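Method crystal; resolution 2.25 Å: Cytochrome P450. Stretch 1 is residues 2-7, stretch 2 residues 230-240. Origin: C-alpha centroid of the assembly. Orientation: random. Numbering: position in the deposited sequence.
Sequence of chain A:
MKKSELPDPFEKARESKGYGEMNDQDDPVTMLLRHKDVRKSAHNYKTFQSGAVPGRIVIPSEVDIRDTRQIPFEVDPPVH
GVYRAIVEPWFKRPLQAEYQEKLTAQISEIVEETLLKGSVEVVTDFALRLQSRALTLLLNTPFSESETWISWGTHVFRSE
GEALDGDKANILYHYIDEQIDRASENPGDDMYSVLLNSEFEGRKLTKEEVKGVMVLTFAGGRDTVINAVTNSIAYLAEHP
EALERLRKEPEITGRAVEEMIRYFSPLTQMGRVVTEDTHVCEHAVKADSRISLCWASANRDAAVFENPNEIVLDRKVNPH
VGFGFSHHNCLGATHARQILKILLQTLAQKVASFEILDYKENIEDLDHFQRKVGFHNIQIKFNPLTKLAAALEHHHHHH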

ATOM      1  N   LYS A   2      14.472   7.774 -17.177  1.00 58.04           N
ATOM      2  CA  LYS A   2      13.357   7.220 -17.981  1.00 57.95           C
ATOM      3  C   LYS A   2      12.924   5.835 -17.449  1.00 61.31           C
ATOM      4  O   LYS A   2      11.730   5.565 -17.377  1.00 63.67           O
ATOM      5  CB  LYS A   2      13.748   7.141 -19.471  1.00 60.70           C
ATOM      6  N   LYS A   3      13.869   4.952 -17.083  1.00 58.70           N
ATOM      7  CA  LYS A   3      13.494   3.584 -16.649  1.00 56.34           C
ATOM      8  C   LYS A   3      12.705   3.529 -15.312  1.00 55.56           C
ATOM      9  O   LYS A   3      11.725   2.773 -15.213  1.00 48.05           O
ATOM     10  CB  LYS A   3      14.709   2.668 -16.543  1.00 54.86           C
ATOM     11  CG  LYS A   3      15.285   2.153 -17.847  1.00 56.12           C
ATOM     12  CD  LYS A   3      16.508   1.279 -17.551  1.00 55.47           C
ATOM     13  CE  LYS A   3      17.490   1.181 -18.723  1.00 53.30           C
ATOM     14  NZ  LYS A   3      18.890   0.980 -18.220  1.00 51.24           N
ATOM     15  N   SER A   4      13.119   4.339 -14.329  1.00 51.72           N
ATOM     16  CA  SER A   4      12.386   4.477 -13.048  1.00 49.93           C
ATOM     17  C   SER A   4      11.248   5.478 -13.083  1.00 45.16           C
ATOM     18  O   SER A   4      10.644   5.736 -12.059  1.00 55.39           O
ATOM     19  CB  SER A   4      13.331   4.846 -11.876  1.00 46.33           C
ATOM     20  OG  SER A   4      13.919   6.121 -12.020  1.00 46.78           O
ATOM     21  N   GLU A   5      10.945   6.030 -14.245  1.00 42.57           N
ATOM     22  CA  GLU A   5       9.846   6.972 -14.357  1.00 44.88           C
ATOM     23  C   GLU A   5       8.497   6.264 -14.286  1.00 41.71           C
ATOM     24  O   GLU A   5       8.354   5.240 -14.923  1.00 39.70           O
ATOM     25  CB  GLU A   5       9.956   7.725 -15.685  1.00 46.00           C
ATOM     26  CG  GLU A   5       8.830   8.741 -15.960  1.00 50.27           C
ATOM     27  CD  GLU A   5       9.193   9.807 -17.012  1.00 62.24           C
ATOM     28  OE1 GLU A   5      10.377   9.838 -17.473  1.00 62.14           O
ATOM     29  OE2 GLU A   5       8.280  10.617 -17.372  1.00 65.89           O
ATOM     30  N   LEU A   6       7.529   6.837 -13.563  1.00 40.21           N
ATOM     31  CA  LEU A   6       6.117   6.449 -13.666  1.00 42.69           C
ATOM     32  C   LEU A   6       5.344   7.611 -14.265  1.00 45.14           C
ATOM     33  O   LEU A   6       5.053   8.589 -13.573  1.00 43.30           O
ATOM     34  CB  LEU A   6       5.507   6.074 -12.307  1.00 43.12           C
ATOM     35  CG  LEU A   6       5.755   4.638 -11.817  1.00 45.18           C
ATOM     36  CD1 LEU A   6       7.239   4.422 -11.634  1.00 46.65           C
ATOM     37  CD2 LEU A   6       4.991   4.327 -10.530  1.00 45.28           C
ATOM     38  N   PRO A   7       5.029   7.527 -15.566  1.00 47.54           N
ATOM     39  CA  PRO A   7       4.266   8.565 -16.226  1.00 47.36           C
ATOM     40  C   PRO A   7       2.889   8.689 -15.624  1.00 46.73           C
ATOM     41  O   PRO A   7       2.406   7.755 -14.999  1.00 46.64           O
ATOM     42  CB  PRO A   7       4.137   8.058 -17.675  1.00 50.22           C
ATOM     43  CG  PRO A   7       5.223   7.067 -17.849  1.00 48.37           C
ATOM     44  CD  PRO A   7       5.399   6.446 -16.493  1.00 47.62           C
ATOM     45  N   THR A 230      10.660  -1.641  -4.448  1.00 31.57           N
ATOM     46  CA  THR A 230      11.276  -1.885  -5.749  1.00 34.43           C
ATOM     47  C   THR A 230      11.441  -0.555  -6.509  1.00 34.10           C
ATOM     48  O   THR A 230      12.536  -0.262  -7.012  1.00 29.96           O
ATOM     49  CB  THR A 230      10.459  -2.882  -6.562  1.00 37.26           C
ATOM     50  OG1 THR A 230      10.391  -4.119  -5.841  1.00 40.92           O
ATOM     51  CG2 THR A 230      11.114  -3.148  -7.925  1.00 37.01           C
ATOM     52  N   ASN A 231      10.377   0.263  -6.527  1.00 32.52           N
ATOM     53  CA  ASN A 231      10.413   1.561  -7.179  1.00 32.74           C
ATOM     54  C   ASN A 231      11.454   2.509  -6.572  1.00 34.61           C
ATOM     55  O   ASN A 231      12.079   3.298  -7.312  1.00 41.44           O
ATOM     56  CB  ASN A 231       9.030   2.194  -7.228  1.00 33.66           C
ATOM     57  CG  ASN A 231       8.074   1.453  -8.171  1.00 39.40           C
ATOM     58  OD1 ASN A 231       8.509   0.611  -8.942  1.00 41.86           O
ATOM     59  ND2 ASN A 231       6.761   1.738  -8.091  1.00 39.03           N
ATOM     60  N   SER A 232      11.667   2.414  -5.260  1.00 30.52           N
ATOM     61  CA  SER A 232      12.647   3.242  -4.590  1.00 31.95           C
ATOM     62  C   SER A 232      14.079   2.923  -5.017  1.00 35.61           C
ATOM     63  O   SER A 232      14.930   3.819  -5.136  1.00 32.09           O
ATOM     64  CB  SER A 232      12.518   3.100  -3.083  1.00 30.85           C
ATOM     65  OG  SER A 232      11.223   3.545  -2.693  1.00 33.88           O
ATOM     66  N   ILE A 233      14.365   1.644  -5.189  1.00 38.28           N
ATOM     67  CA  ILE A 233      15.714   1.228  -5.538  1.00 37.54           C
ATOM     68  C   ILE A 233      15.988   1.615  -6.998  1.00 37.28           C
ATOM     69  O   ILE A 233      17.051   2.182  -7.316  1.00 40.09           O
ATOM     70  CB  ILE A 233      15.898  -0.280  -5.303  1.00 36.50           C
ATOM     71  CG1 ILE A 233      15.854  -0.571  -3.795  1.00 35.36           C
ATOM     72  CG2 ILE A 233      17.220  -0.760  -5.875  1.00 35.43           C
ATOM     73  CD1 ILE A 233      15.471  -2.016  -3.514  1.00 34.94           C
ATOM     74  N   ALA A 234      15.023   1.356  -7.870  1.00 31.81           N
ATOM     75  CA  ALA A 234      15.109   1.833  -9.240  1.00 33.41           C
ATOM     76  C   ALA A 234      15.456   3.319  -9.300  1.00 36.63           C
ATOM     77  O   ALA A 234      16.431   3.729  -9.985  1.00 36.65           O
ATOM     78  CB  ALA A 234      13.804   1.601  -9.959  1.00 32.36           C
ATOM     79  N   TYR A 235      14.658   4.132  -8.599  1.00 36.50           N
ATOM     80  CA  TYR A 235      14.888   5.572  -8.588  1.00 38.73           C
ATOM     81  C   TYR A 235      16.297   5.949  -8.130  1.00 39.67           C
ATOM     82  O   TYR A 235      16.910   6.840  -8.706  1.00 43.05           O
ATOM     83  CB  TYR A 235      13.869   6.291  -7.702  1.00 37.73           C
ATOM     84  CG  TYR A 235      14.260   7.709  -7.367  1.00 32.39           C
ATOM     85  CD1 TYR A 235      14.002   8.760  -8.254  1.00 33.96           C
ATOM     86  CD2 TYR A 235      14.878   7.994  -6.182  1.00 31.21           C
ATOM     87  CE1 TYR A 235      14.353  10.056  -7.941  1.00 31.96           C
ATOM     88  CE2 TYR A 235      15.233   9.281  -5.858  1.00 32.57           C
ATOM     89  CZ  TYR A 235      14.979  10.297  -6.751  1.00 31.98           C
ATOM     90  OH  TYR A 235      15.348  11.549  -6.387  1.00 34.57           O
ATOM     91  N   LEU A 236      16.777   5.319  -7.068  1.00 39.69           N
ATOM     92  CA  LEU A 236      18.078   5.654  -6.526  1.00 43.66           C
ATOM     93  C   LEU A 236      19.179   5.207  -7.485  1.00 48.87           C
ATOM     94  O   LEU A 236      20.277   5.754  -7.452  1.00 45.85           O
ATOM     95  CB  LEU A 236      18.288   5.020  -5.149  1.00 41.79           C
ATOM     96  CG  LEU A 236      17.553   5.672  -3.980  1.00 43.84           C
ATOM     97  CD1 LEU A 236      17.697   4.828  -2.732  1.00 42.77           C
ATOM     98  CD2 LEU A 236      18.040   7.088  -3.704  1.00 46.83           C
ATOM     99  N   ALA A 237      18.884   4.206  -8.308  1.00 50.31           N
ATOM    100  CA  ALA A 237      19.840   3.683  -9.266  1.00 53.25           C
ATOM    101  C   ALA A 237      20.150   4.678 -10.376  1.00 52.82           C
ATOM    102  O   ALA A 237      21.275   4.706 -10.878  1.00 47.14           O
ATOM    103  CB  ALA A 237      19.316   2.394  -9.875  1.00 53.42           C
ATOM    104  N   GLU A 238      19.145   5.463 -10.762  1.00 52.29           N
ATOM    105  CA  GLU A 238      19.276   6.463 -11.802  1.00 51.38           C
ATOM    106  C   GLU A 238      19.485   7.886 -11.270  1.00 47.75           C
ATOM    107  O   GLU A 238      19.585   8.810 -12.070  1.00 47.76           O
ATOM    108  CB  GLU A 238      18.038   6.439 -12.674  1.00 50.77           C
ATOM    109  CG  GLU A 238      17.970   5.191 -13.520  1.00 57.47           C
ATOM    110  CD  GLU A 238      16.754   5.145 -14.449  1.00 61.04           C
ATOM    111  OE1 GLU A 238      15.648   5.535 -14.010  1.00 64.34           O
ATOM    112  OE2 GLU A 238      16.881   4.687 -15.605  1.00 62.56           O
ATOM    113  N   HIS A 239      19.529   8.058  -9.949  1.00 41.46           N
ATOM    114  CA  HIS A 239      19.739   9.366  -9.318  1.00 39.41           C
ATOM    115  C   HIS A 239      20.800   9.304  -8.228  1.00 43.06           C
ATOM    116  O   HIS A 239      20.469   9.402  -7.026  1.00 39.20           O
ATOM    117  CB  HIS A 239      18.447   9.906  -8.723  1.00 38.68           C
ATOM    118  CG  HIS A 239      17.393  10.196  -9.741  1.00 37.08           C
ATOM    119  ND1 HIS A 239      16.621   9.213 -10.325  1.00 38.53           N
ATOM    120  CD2 HIS A 239      16.983  11.361 -10.279  1.00 37.42           C
ATOM    121  CE1 HIS A 239      15.791   9.763 -11.192  1.00 37.73           C
ATOM    122  NE2 HIS A 239      16.000  11.064 -11.191  1.00 39.24           N
ATOM    123  N   PRO A 240      22.090   9.162  -8.629  1.00 42.99           N
ATOM    124  CA  PRO A 240      23.223   9.175  -7.680  1.00 46.04           C
ATOM    125  C   PRO A 240      23.240  10.396  -6.747  1.00 44.10           C
ATOM    126  O   PRO A 240      23.636  10.276  -5.580  1.00 47.49           O
ATOM    127  CB  PRO A 240      24.476   9.209  -8.589  1.00 46.99           C
ATOM    128  CG  PRO A 240      24.012   8.807  -9.933  1.00 42.67           C
ATOM    129  CD  PRO A 240      22.526   9.006 -10.025  1.00 44.95           C
TER

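The contact is a small, polar-centred docking of an irregular N-terminal segment against the last turns of a helix, in which the carboxylate of Glu238 binds the backbone and side chain of a tight turn. The two stretches lie in one chain, at least 225 residues apart in sequence where they touch, and together bury 283 Å² of surface. Stretch 1 contains no regular helix or strand, but Lys2 to Glu5 form a type I beta turn, closed by a hydrogen bond from Glu5 N to Lys2 O (3.3 Å). Stretch 2 continues a helix that begins earlier in the chain, and the two backbones come nearest at Ser4 and Tyr235, whose CA atoms are 5.2 Å apart.

Ser4 is the centre of the interface and has the largest area covered by the opposing stretch. Its CA-to-CB bond points toward the helix, and its side chain lies close to the helical backbone: Ser4 CB is 3.7 Å from Ala234 C and 3.6 Å from Tyr235 N. The methyl group of Ala234 also faces the turn, with its CB 3.8 Å from Ser4 CB, so that two short side chains meet where the segments are tightly packed.

Glu238 supplies the polar chemistry. Its side chain, with chi1 in the m well and chi2 in t, reaches the turn and places Glu238 OE1 where it accepts two hydrogen bonds from Ser4, one from Ser4 N (2.8 Å, with an N-H...O angle of 155°) and one from Ser4 OG (2.7 Å). The p rotamer of Ser4 sets its hydroxyl on the same acceptor as its amide. The second carboxylate oxygen takes a weak hydrogen bond from the neighbouring amide, Lys3 N to Glu238 OE2 at 3.4 Å and 134°. Consecutive NH groups of the turn are thus gathered by one carboxylate, while the CA-to-CB bond of Lys3 points sideways and the end of its side chain leads away from the helix.

Beside this cluster, His239 presents its ring edge to Ser4, with CE1 4.2 Å from Ser4 OG. The imidazole is tied to its own stretch by a hydrogen bond from His239 ND1 to Tyr235 O (2.9 Å, 146°), which links it to a helical carbonyl one turn back.

Farther along, the contact becomes looser. Leu6 points toward the helix and its CD2 lies 4.0 Å from Asn231 ND2, a van der Waals approach; that amide nitrogen finds its hydrogen bond elsewhere in the structure. Glu5, by contrast, points away and makes no contact with the helix.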